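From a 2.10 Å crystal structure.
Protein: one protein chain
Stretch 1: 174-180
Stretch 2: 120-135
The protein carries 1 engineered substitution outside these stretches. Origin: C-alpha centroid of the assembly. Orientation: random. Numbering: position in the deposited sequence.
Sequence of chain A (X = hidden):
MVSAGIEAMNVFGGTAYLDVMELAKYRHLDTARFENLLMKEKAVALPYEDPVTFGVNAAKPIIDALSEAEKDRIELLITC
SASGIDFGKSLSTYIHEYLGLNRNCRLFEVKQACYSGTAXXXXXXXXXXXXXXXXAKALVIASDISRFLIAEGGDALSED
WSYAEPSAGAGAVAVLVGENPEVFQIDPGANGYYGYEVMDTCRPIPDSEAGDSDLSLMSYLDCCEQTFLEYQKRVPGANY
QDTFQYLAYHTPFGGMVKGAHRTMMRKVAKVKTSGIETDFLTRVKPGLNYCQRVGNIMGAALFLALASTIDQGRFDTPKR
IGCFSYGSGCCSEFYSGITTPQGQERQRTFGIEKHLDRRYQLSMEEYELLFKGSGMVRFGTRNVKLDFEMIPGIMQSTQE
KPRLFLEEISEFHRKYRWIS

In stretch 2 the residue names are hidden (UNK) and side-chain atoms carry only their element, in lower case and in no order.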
ATOM      1  N   ALA A 174      15.541  -4.740   3.426  1.00 17.86           N
ATOM      2  CA  ALA A 174      15.099  -5.197   2.146  1.00 18.23           C
ATOM      3  C   ALA A 174      15.071  -6.685   2.268  1.00 18.34           C
ATOM      4  O   ALA A 174      16.002  -7.281   2.813  1.00 20.93           O
ATOM      5  CB  ALA A 174      16.067  -4.743   1.066  1.00 18.99           C
ATOM      6  N   VAL A 175      14.005  -7.299   1.789  1.00 19.11           N
ATOM      7  CA  VAL A 175      13.776  -8.706   1.932  1.00 18.86           C
ATOM      8  C   VAL A 175      13.420  -9.260   0.537  1.00 23.09           C
ATOM      9  O   VAL A 175      12.419  -8.846  -0.042  1.00 21.70           O
ATOM     10  CB  VAL A 175      12.578  -8.963   2.880  1.00 19.33           C
ATOM     11  CG1 VAL A 175      12.219 -10.438   2.943  1.00 21.29           C
ATOM     12  CG2 VAL A 175      12.775  -8.457   4.317  1.00 18.64           C
ATOM     13  N   LEU A 176      14.216 -10.222   0.050  1.00 22.31           N
ATOM     14  CA  LEU A 176      13.978 -10.969  -1.161  1.00 21.40           C
ATOM     15  C   LEU A 176      13.223 -12.237  -0.880  1.00 20.94           C
ATOM     16  O   LEU A 176      13.658 -13.036  -0.104  1.00 21.57           O
ATOM     17  CB  LEU A 176      15.315 -11.372  -1.787  1.00 21.47           C
ATOM     18  CG  LEU A 176      15.248 -12.010  -3.185  1.00 21.00           C
ATOM     19  CD1 LEU A 176      14.918 -11.007  -4.286  1.00 20.40           C
ATOM     20  CD2 LEU A 176      16.576 -12.703  -3.466  1.00 22.30           C
ATOM     21  N   VAL A 177      12.088 -12.419  -1.540  1.00 20.19           N
ATOM     22  CA  VAL A 177      11.145 -13.447  -1.232  1.00 20.22           C
ATOM     23  C   VAL A 177      11.061 -14.326  -2.477  1.00 23.13           C
ATOM     24  O   VAL A 177      10.994 -13.832  -3.640  1.00 24.03           O
ATOM     25  CB  VAL A 177       9.767 -12.848  -0.857  1.00 20.95           C
ATOM     26  CG1 VAL A 177       8.749 -13.918  -0.553  1.00 20.66           C
ATOM     27  CG2 VAL A 177       9.885 -11.879   0.329  1.00 20.31           C
ATOM     28  N   GLY A 178      11.091 -15.631  -2.243  1.00 23.58           N
ATOM     29  CA  GLY A 178      11.236 -16.578  -3.333  1.00 24.69           C
ATOM     30  C   GLY A 178      10.896 -18.006  -3.000  1.00 26.34           C
ATOM     31  O   GLY A 178      10.422 -18.313  -1.895  1.00 29.29           O
ATOM     32  N   GLU A 179      11.144 -18.886  -3.966  1.00 26.36           N
ATOM     33  CA  GLU A 179      10.775 -20.283  -3.815  1.00 29.73           C
ATOM     34  C   GLU A 179      11.839 -21.134  -3.119  1.00 28.35           C
ATOM     35  O   GLU A 179      11.556 -22.242  -2.752  1.00 32.20           O
ATOM     36  CB  GLU A 179      10.378 -20.857  -5.184  1.00 32.30           C
ATOM     37  CG  GLU A 179       9.249 -20.074  -5.878  1.00 33.98           C
ATOM     38  CD  GLU A 179       8.967 -20.596  -7.271  1.00 37.03           C
ATOM     39  OE1 GLU A 179       9.731 -21.492  -7.699  1.00 43.21           O
ATOM     40  OE2 GLU A 179       7.999 -20.149  -7.934  1.00 34.52           O
ATOM     41  N   ASN A 180      13.027 -20.603  -2.864  1.00 28.66           N
ATOM     42  CA  ASN A 180      14.047 -21.330  -2.074  1.00 33.98           C
ATOM     43  C   ASN A 180      14.462 -20.626  -0.786  1.00 31.25           C
ATOM     44  O   ASN A 180      15.582 -20.173  -0.673  1.00 33.95           O
ATOM     45  CB  ASN A 180      15.316 -21.599  -2.912  1.00 37.66           C
ATOM     46  CG  ASN A 180      16.318 -22.460  -2.158  1.00 45.72           C
ATOM     47  OD1 ASN A 180      15.927 -23.306  -1.308  1.00 49.05           O
ATOM     48  ND2 ASN A 180      17.618 -22.247  -2.429  1.00 49.49           N
ATOM     49  N   UNK A 120       3.444  -6.086   3.439  1.00 16.74           N
ATOM     50  CA  UNK A 120       4.265  -6.309   2.234  1.00 16.76           C
ATOM     51  C   UNK A 120       4.695  -7.765   2.034  1.00 16.66           C
ATOM     52  O   UNK A 120       4.464  -8.386   0.982  1.00 15.25           O
ATOM     53  N   UNK A 121       5.327  -8.300   3.076  1.00 17.78           N
ATOM     54  CA  UNK A 121       5.929  -9.620   3.040  1.00 19.40           C
ATOM     55  C   UNK A 121       4.872 -10.687   2.923  1.00 19.02           C
ATOM     56  O   UNK A 121       5.062 -11.646   2.186  1.00 21.64           O
ATOM     57  c   UNK A 121       6.793  -9.797   4.303  1.00 21.31           C
ATOM     58  c   UNK A 121       8.686 -13.045   4.004  1.00 25.34           C
ATOM     59  c   UNK A 121       7.163 -13.238   5.829  1.00 25.36           C
ATOM     60  c   UNK A 121       8.155 -13.779   5.048  1.00 24.50           C
ATOM     61  c   UNK A 121       7.260 -11.195   4.552  1.00 22.62           C
ATOM     62  c   UNK A 121       8.253 -11.752   3.775  1.00 23.66           C
ATOM     63  c   UNK A 121       6.729 -11.935   5.581  1.00 25.94           C
ATOM     64  N   UNK A 122       3.760 -10.555   3.628  1.00 18.36           N
ATOM     65  CA  UNK A 122       2.669 -11.521   3.449  1.00 19.84           C
ATOM     66  C   UNK A 122       2.118 -11.536   2.035  1.00 20.81           C
ATOM     67  O   UNK A 122       1.777 -12.624   1.484  1.00 23.88           O
ATOM     68  o   UNK A 122       2.266 -14.012   5.110  1.00 24.22           O
ATOM     69  n   UNK A 122       3.160 -13.338   7.088  1.00 28.15           N
ATOM     70  c   UNK A 122       1.892 -11.718   5.815  1.00 19.64           C
ATOM     71  c   UNK A 122       1.533 -11.329   4.433  1.00 18.61           C
ATOM     72  c   UNK A 122       2.463 -13.123   5.965  1.00 24.92           C
ATOM     73  N   UNK A 123       2.050 -10.378   1.426  1.00 17.88           N
ATOM     74  CA  UNK A 123       1.486 -10.323   0.120  1.00 19.36           C
ATOM     75  C   UNK A 123       2.515 -10.941  -0.830  1.00 16.53           C
ATOM     76  O   UNK A 123       2.120 -11.613  -1.739  1.00 16.99           O
ATOM     77  c   UNK A 123      -1.582  -9.755   2.160  1.00 24.86           C
ATOM     78  c   UNK A 123       0.056  -8.237   0.520  1.00 23.50           C
ATOM     79  c   UNK A 123       1.138  -8.897  -0.306  1.00 20.79           C
ATOM     80  s   UNK A 123      -1.590  -9.009   0.529  1.00 29.95           S
ATOM     81  N   UNK A 124       3.810 -10.782  -0.549  1.00 15.11           N
ATOM     82  CA  UNK A 124       4.834 -11.292  -1.427  1.00 15.02           C
ATOM     83  C   UNK A 124       4.855 -12.835  -1.294  1.00 16.56           C
ATOM     84  O   UNK A 124       4.997 -13.491  -2.283  1.00 14.55           O
ATOM     85  c   UNK A 124       6.174 -10.756  -1.066  1.00 16.65           C
ATOM     86  N   UNK A 125       4.628 -13.356  -0.078  1.00 16.74           N
ATOM     87  CA  UNK A 125       4.506 -14.786   0.142  1.00 18.80           C
ATOM     88  C   UNK A 125       3.350 -15.399  -0.652  1.00 19.58           C
ATOM     89  O   UNK A 125       3.507 -16.458  -1.288  1.00 24.53           O
ATOM     90  c   UNK A 125       4.069 -16.630   1.790  1.00 18.32           C
ATOM     91  c   UNK A 125       4.376 -15.143   1.635  1.00 17.62           C
ATOM     92  c   UNK A 125       5.656 -14.813   2.391  1.00 17.03           C
ATOM     93  N   UNK A 126       2.186 -14.760  -0.619  1.00 20.58           N
ATOM     94  CA  UNK A 126       1.042 -15.232  -1.421  1.00 21.41           C
ATOM     95  C   UNK A 126       1.258 -15.133  -2.935  1.00 20.98           C
ATOM     96  O   UNK A 126       0.721 -15.917  -3.677  1.00 22.13           O
ATOM     97  o   UNK A 126      -0.073 -15.730   1.079  1.00 22.18           O
ATOM     98  n   UNK A 126      -1.441 -13.940   1.027  1.00 23.10           N
ATOM     99  c   UNK A 126      -0.590 -14.806   0.456  1.00 22.69           C
ATOM    100  c   UNK A 126      -0.257 -14.570  -1.012  1.00 20.64           C
ATOM    101  N   UNK A 127       2.040 -14.179  -3.391  1.00 21.49           N
ATOM    102  CA  UNK A 127       2.394 -14.154  -4.801  1.00 22.10           C
ATOM    103  C   UNK A 127       3.166 -15.468  -5.090  1.00 23.76           C
ATOM    104  O   UNK A 127       2.826 -16.166  -6.037  1.00 24.74           O
ATOM    105  c   UNK A 127       3.026 -12.944  -7.710  1.00 18.17           C
ATOM    106  c   UNK A 127       3.622 -12.921  -8.981  1.00 17.03           C
ATOM    107  c   UNK A 127       4.983 -12.855  -9.109  1.00 17.75           C
ATOM    108  c   UNK A 127       5.171 -12.816  -6.697  1.00 18.84           C
ATOM    109  c   UNK A 127       5.770 -12.810  -7.969  1.00 18.06           C
ATOM    110  c   UNK A 127       3.795 -12.864  -6.549  1.00 18.09           C
ATOM    111  c   UNK A 127       3.159 -12.866  -5.166  1.00 19.47           C
ATOM    112  N   UNK A 128       4.138 -15.827  -4.247  1.00 22.95           N
ATOM    113  CA  UNK A 128       4.982 -16.990  -4.530  1.00 23.93           C
ATOM    114  C   UNK A 128       4.120 -18.228  -4.463  1.00 25.07           C
ATOM    115  O   UNK A 128       4.149 -19.013  -5.371  1.00 25.90           O
ATOM    116  c   UNK A 128       6.786 -18.540  -3.676  1.00 23.32           C
ATOM    117  c   UNK A 128       7.174 -15.975  -3.575  1.00 23.82           C
ATOM    118  c   UNK A 128       7.655 -15.381  -4.888  1.00 22.24           C
ATOM    119  c   UNK A 128       6.158 -17.162  -3.525  1.00 23.63           C
ATOM    120  N   UNK A 129       3.336 -18.377  -3.388  1.00 25.26           N
ATOM    121  CA  UNK A 129       2.457 -19.516  -3.229  1.00 22.26           C
ATOM    122  C   UNK A 129       1.391 -19.622  -4.312  1.00 25.19           C
ATOM    123  O   UNK A 129       0.952 -20.719  -4.623  1.00 25.42           O
ATOM    124  c   UNK A 129       1.826 -19.538   0.565  1.00 22.16           C
ATOM    125  c   UNK A 129       2.651 -19.692  -0.692  1.00 21.99           C
ATOM    126  c   UNK A 129       1.739 -19.488  -1.876  1.00 22.03           C
ATOM    127  c   UNK A 129       3.344 -21.056  -0.772  1.00 24.07           C
ATOM    128  N   UNK A 130       0.971 -18.509  -4.888  1.00 24.31           N
ATOM    129  CA  UNK A 130      -0.078 -18.551  -5.911  1.00 24.51           C
ATOM    130  C   UNK A 130       0.379 -19.215  -7.220  1.00 25.98           C
ATOM    131  O   UNK A 130      -0.439 -19.630  -8.014  1.00 26.00           O
ATOM    132  o   UNK A 130       0.409 -16.543  -7.079  1.00 22.71           O
ATOM    133  c   UNK A 130      -0.554 -17.159  -6.256  1.00 22.53           C
ATOM    134  N   UNK A 131       1.683 -19.222  -7.476  1.00 28.79           N
ATOM    135  CA  UNK A 131       2.253 -19.820  -8.661  1.00 28.14           C
ATOM    136  C   UNK A 131       1.622 -19.218  -9.895  1.00 30.90           C
ATOM    137  O   UNK A 131       1.497 -19.882 -10.900  1.00 29.00           O
ATOM    138  n   UNK A 131       5.242 -20.731  -7.430  1.00 33.26           N
ATOM    139  c   UNK A 131       2.144 -21.372  -8.633  1.00 28.28           C
ATOM    140  c   UNK A 131       4.595 -21.779  -8.013  1.00 30.43           C
ATOM    141  o   UNK A 131       5.110 -22.462  -8.876  1.00 28.03           O
ATOM    142  c   UNK A 131       3.133 -22.024  -7.623  1.00 28.46           C
ATOM    143  N   UNK A 132       1.325 -17.921  -9.833  1.00 28.14           N
ATOM    144  CA  UNK A 132       0.848 -17.189 -10.987  1.00 27.59           C
ATOM    145  C   UNK A 132       2.018 -16.852 -11.894  1.00 27.88           C
ATOM    146  O   UNK A 132       1.815 -16.546 -13.043  1.00 25.95           O
ATOM    147  o   UNK A 132       0.775 -15.247  -9.512  1.00 28.65           O
ATOM    148  c   UNK A 132       0.097 -15.894 -10.585  1.00 26.90           C
ATOM    149  c   UNK A 132      -1.292 -16.245 -10.104  1.00 27.32           C
ATOM    150  N   UNK A 133       3.244 -16.921 -11.374  1.00 28.07           N
ATOM    151  CA  UNK A 133       4.432 -16.658 -12.151  1.00 27.77           C
ATOM    152  C   UNK A 133       5.548 -17.586 -11.634  1.00 30.23           C
ATOM    153  O   UNK A 133       6.410 -17.148 -10.880  1.00 31.02           O
ATOM    154  c   UNK A 133       4.801 -15.180 -11.972  1.00 29.30           C
ATOM    155  o   UNK A 133       5.790 -14.728 -12.902  1.00 27.54           O
ATOM    156  N   UNK A 134       5.515 -18.885 -12.021  1.00 28.73           N
ATOM    157  CA  UNK A 134       6.491 -19.894 -11.538  1.00 28.73           C
ATOM    158  C   UNK A 134       7.904 -19.440 -11.679  1.00 26.86           C
ATOM    159  O   UNK A 134       8.264 -18.931 -12.706  1.00 26.50           O
ATOM    160  c   UNK A 134       4.816 -20.944 -12.899  1.00 27.33           C
ATOM    161  c   UNK A 134       4.559 -19.459 -12.996  1.00 25.29           C
ATOM    162  c   UNK A 134       6.261 -21.102 -12.475  1.00 27.84           C
ATOM    163  N   UNK A 135       8.698 -19.584 -10.625  1.00 25.99           N
ATOM    164  CA  UNK A 135      10.080 -19.167 -10.663  1.00 23.91           C
ATOM    165  C   UNK A 135      10.282 -17.706 -10.231  1.00 22.92           C
ATOM    166  O   UNK A 135      11.417 -17.315  -9.933  1.00 24.00           O
TER

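Position 120 has no side-chain atoms and lies beyond the reach of stretch 1; it is Gly120, in a helix that begins earlier in the chain. Position 121 carries one carbon followed by a ring of six carbons with no oxygen. Its CA-to-CB bond points sideways, but the ring comes nearer to the strand: one ring carbon lies 3.8 Å from CG2 of Val177, which sits at the ring edge, and 4.3 Å from CG1 of Val175. This is Phe121, and the ring carbon is CD1.

Position 122 has three carbons, the last bearing one oxygen and one nitrogen, and makes no contact with stretch 1: Gln122. At 123 an unbranched chain of two carbons, a sulfur and a terminal carbon identifies Met123, also out of reach. Position 124 has a single side-chain carbon, CB, which lies 4.1 Å from CG1 of Val177, and its CA-to-CB bond points toward stretch 1; it is Ala124. The small side chain accompanies a close backbone approach, with the CA atoms of Ala124 and Val177 6.7 Å apart.

Position 125 has one carbon carrying two more, one of which lies 4.4 Å from CG1 of Val177; the pattern is that of Val125, and the contacting atom is CG2. Position 126 shows two carbons, the second with one oxygen and one nitrogen, and is Asn126; 127 again has one carbon and a six-carbon ring, Phe127. Neither touches stretch 1.

The four carbons at 128 fork at the first, with one arm two carbons long. The CA-to-CB bond points toward stretch 1; the one-carbon arm lies 3.6 Å from CG of Glu179, and the first carbon of the longer arm 4.0 Å from CG1 of Val177. The fork distinguishes Ile128 from leucine, and these atoms are its CG2 and CG1. At 129 four carbons fork at the second instead, giving Leu129, whose CA-to-CB bond points away.

One carbon and one oxygen at 130 make Ser130; its OG donates to O of Phe127 at 2.7 Å. Position 131 has three carbons ending in one oxygen and one nitrogen, and the nitrogen lies 2.9 Å from OE2 of Glu179. It is Gln131, where positive phi marks the departure from the helix. Its side chain folds back so that NE2 donates both to O of Ile128, also at 2.9 Å, and to OE2 of Glu179.

Position 132 has one carbon bearing an oxygen and a carbon, Thr132, and its OG1 donates to OG of Ser130 at 2.8 Å. Position 133, one carbon and one oxygen, is Ser133, bonded through OG elsewhere in the structure. Three carbons closing onto the backbone nitrogen at 134 form Pro134. Position 135 lacks side-chain atoms, its backbone N donates to OE2 of Glu179 at 2.8 Å, and at its backbone angles a CB would jam against the preceding carbonyl oxygen: Gly135.

The contact thus has two parts. Strand and helix run in similar directions, 24° apart, and Val177 packs against Phe121, Ala124, Val125 and Ile128. Beyond the strand, Glu179 lays its aliphatic CG against Ile128, while its OE2 accepts hydrogen bonds from Gln131 and Gly135, tying the segment after the helix to Glu179, just past the strand.

Stretch 2, residues 120-135: GFQMAVNFILSQTSPG
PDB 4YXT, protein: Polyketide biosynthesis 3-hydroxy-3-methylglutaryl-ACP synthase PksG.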